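Local coordinates for hypothetical protein TM0723 (Thermotoga maritima, PDB 1VMJ), which is of unknown function but may be a thiamin phosphate synthase, and holds a sodium ion in the crystal, at residues A[100-103]-A[104-108]. Numbering follows the deposited sequence.
Sequences NADA and HLKRT. With NA (sodium ion), chain B.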
ATOM      1  N   ASN A 100       7.768   8.432 -19.682  1.00 14.60           N
ATOM      2  CA  ASN A 100       6.998   7.611 -18.755  1.00 15.93           C
ATOM      3  C   ASN A 100       6.760   8.205 -17.373  1.00 13.22           C
ATOM      4  O   ASN A 100       6.300   7.494 -16.494  1.00 13.55           O
ATOM      5  CB  ASN A 100       7.627   6.214 -18.641  1.00 15.91           C
ATOM      6  CG  ASN A 100       8.986   6.218 -17.938  1.00 20.92           C
ATOM      7  OD1 ASN A 100       9.445   7.236 -17.417  1.00 21.06           O
ATOM      8  ND2 ASN A 100       9.604   5.045 -17.869  1.00 24.74           N
ATOM      9  N   ALA A 101       6.955   9.513 -17.186  1.00 14.36           N
ATOM     10  CA  ALA A 101       6.697  10.119 -15.873  1.00 13.61           C
ATOM     11  C   ALA A 101       5.324   9.744 -15.309  1.00 14.02           C
ATOM     12  O   ALA A 101       5.204   9.353 -14.140  1.00 14.72           O
ATOM     13  CB  ALA A 101       6.879  11.623 -15.941  1.00 13.01           C
ATOM     14  N   ASP A 102       4.297   9.789 -16.151  1.00 12.76           N
ATOM     15  CA  ASP A 102       2.938   9.488 -15.715  1.00 13.88           C
ATOM     16  C   ASP A 102       2.800   8.089 -15.144  1.00 13.59           C
ATOM     17  O   ASP A 102       1.982   7.863 -14.247  1.00 14.86           O
ATOM     18  CB  ASP A 102       1.929   9.637 -16.841  1.00 14.10           C
ATOM     19  CG  ASP A 102       1.999   8.492 -17.856  1.00 14.10           C
ATOM     20  OD1 ASP A 102       3.010   8.369 -18.595  1.00 14.84           O
ATOM     21  OD2 ASP A 102       1.050   7.670 -17.853  1.00 15.78           O
ATOM     22  N   ALA A 103       3.588   7.147 -15.667  1.00 12.17           N
ATOM     23  CA  ALA A 103       3.492   5.758 -15.235  1.00 12.34           C
ATOM     24  C   ALA A 103       3.969   5.600 -13.788  1.00 13.70           C
ATOM     25  O   ALA A 103       3.448   4.765 -13.047  1.00 14.39           O
ATOM     26  CB  ALA A 103       4.270   4.837 -16.161  1.00 14.14           C
ATOM     27  N   HIS A 104       4.946   6.407 -13.387  1.00 14.27           N
ATOM     28  CA  HIS A 104       5.439   6.376 -12.006  1.00 13.84           C
ATOM     29  C   HIS A 104       4.349   6.870 -11.066  1.00 13.88           C
ATOM     30  O   HIS A 104       4.192   6.364  -9.953  1.00 15.04           O
ATOM     31  CB  HIS A 104       6.644   7.279 -11.845  1.00 13.55           C
ATOM     32  CG  HIS A 104       7.826   6.874 -12.658  1.00 12.63           C
ATOM     33  ND1 HIS A 104       8.856   6.111 -12.151  1.00 17.92           N
ATOM     34  CD2 HIS A 104       8.166   7.166 -13.934  1.00 12.90           C
ATOM     35  CE1 HIS A 104       9.766   5.932 -13.089  1.00 17.30           C
ATOM     36  NE2 HIS A 104       9.376   6.560 -14.176  1.00 17.11           N
ATOM     37  N   LEU A 105       3.596   7.868 -11.521  1.00 12.81           N
ATOM     38  CA  LEU A 105       2.460   8.412 -10.759  1.00 13.63           C
ATOM     39  C   LEU A 105       1.261   7.456 -10.703  1.00 13.71           C
ATOM     40  O   LEU A 105       0.719   7.213  -9.630  1.00 13.39           O
ATOM     41  CB  LEU A 105       2.042   9.803 -11.312  1.00 13.37           C
ATOM     42  CG  LEU A 105       3.169  10.820 -11.428  1.00 17.40           C
ATOM     43  CD1 LEU A 105       2.610  12.141 -11.915  1.00 17.22           C
ATOM     44  CD2 LEU A 105       3.969  10.990 -10.179  1.00 19.27           C
ATOM     45  N   LYS A 106       0.869   6.910 -11.846  1.00 13.70           N
ATOM     46  CA  LYS A 106      -0.232   5.959 -11.913  1.00 12.79           C
ATOM     47  C   LYS A 106       0.031   4.758 -11.003  1.00 12.34           C
ATOM     48  O   LYS A 106      -0.850   4.299 -10.281  1.00 14.80           O
ATOM     49  CB  LYS A 106      -0.481   5.508 -13.360  1.00 13.36           C
ATOM     50  CG  LYS A 106      -1.105   6.523 -14.280  1.00 14.63           C
ATOM     51  CD  LYS A 106      -1.395   5.882 -15.630  1.00 15.16           C
ATOM     52  CE  LYS A 106      -2.275   6.750 -16.524  1.00 15.07           C
ATOM     53  NZ  LYS A 106      -1.569   7.962 -16.950  1.00 15.68           N
ATOM     54  N   ARG A 107       1.261   4.240 -11.028  1.00 12.93           N
ATOM     55  CA  ARG A 107       1.566   3.061 -10.202  1.00 13.45           C
ATOM     56  C   ARG A 107       1.452   3.423  -8.740  1.00 14.58           C
ATOM     57  O   ARG A 107       1.067   2.572  -7.931  1.00 15.71           O
ATOM     58  CB  ARG A 107       2.929   2.447 -10.559  1.00 15.27           C
ATOM     59  CG  ARG A 107       4.120   2.750  -9.635  1.00 16.71           C
ATOM     60  CD  ARG A 107       4.081   2.014  -8.327  1.00 17.93           C
ATOM     61  NE  ARG A 107       5.359   2.004  -7.610  1.00 19.65           N
ATOM     62  CZ  ARG A 107       6.279   1.067  -7.726  1.00 18.51           C
ATOM     63  NH1 ARG A 107       6.112   0.027  -8.523  1.00 14.16           N
ATOM     64  NH2 ARG A 107       7.392   1.145  -7.018  1.00 17.65           N
ATOM     65  N   THR A 108       1.798   4.662  -8.393  1.00 12.61           N
ATOM     66  CA  THR A 108       1.700   5.109  -7.023  1.00 12.00           C
ATOM     67  C   THR A 108       0.254   5.036  -6.535  1.00 14.96           C
ATOM     68  O   THR A 108       0.002   4.575  -5.421  1.00 15.37           O
ATOM     69  CB  THR A 108       2.303   6.503  -6.884  1.00 13.74           C
ATOM     70  OG1 THR A 108       3.677   6.463  -7.279  1.00 15.51           O
ATOM     71  CG2 THR A 108       2.195   7.005  -5.453  1.00 15.26           C
TER
HETATM   72 NA    NA B 140      10.980   6.674 -15.545  1.00 13.38          NA
HETATM   73  O   HOH W   1      12.348   6.695 -17.082  1.00 28.09           O
HETATM   74  O   HOH W   2      11.171   4.506 -15.796  1.00 37.91           O
HETATM   75  O   HOH W   3      12.638   6.087 -14.151  1.00 29.78           O
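Asn-100 and His-104 meet at a sodium ion beside the start of helix 101-110, in a protein of the UPF0047 (YjbQ) family. Asn-100 occupies the N-cap position, but its side chain caps nothing: with CG set between the backbone N and the carbonyl carbon (chi1 69°), OD1 is carried to the metal, 2.5 Å from the sodium. His-104 approaches from one turn on, its NE2 2.1 Å from the ion. Amide and imidazole planes stand 83° apart, and OD1 lies at the ring edge, in plane, 3.3 Å from NE2, two ligands of one metal side by side. His-93 and three waters also bind the sodium. Asn-100 ND2 donates to the oxygen of one of these waters at 2.7 Å and is also hydrogen-bonded to Asp-137 OD2. His-104 ND1 is hydrogen-bonded to Asn-65 OD1 of the second subunit, so with NE2 on the metal both ring nitrogens are held and the rotation of the imidazole is set. Elsewhere round the helix, Asp-102 and Lys-106 form an i to i+4 salt bridge: OD2 offers its anti lone pair to NZ at 2.8 Å, and the lysine chain, extended to CE, bends only at chi4 (68°). Glu-80 and the carbonyl of Ala-83 share that ammonium, tying the helix to the end of helix 69-82, while Arg-27 pairs with Asp-102 OD1. In the backbone of the same pair, Lys-106 N donates an almost straight 2.8 Å bond to Asp-102 O.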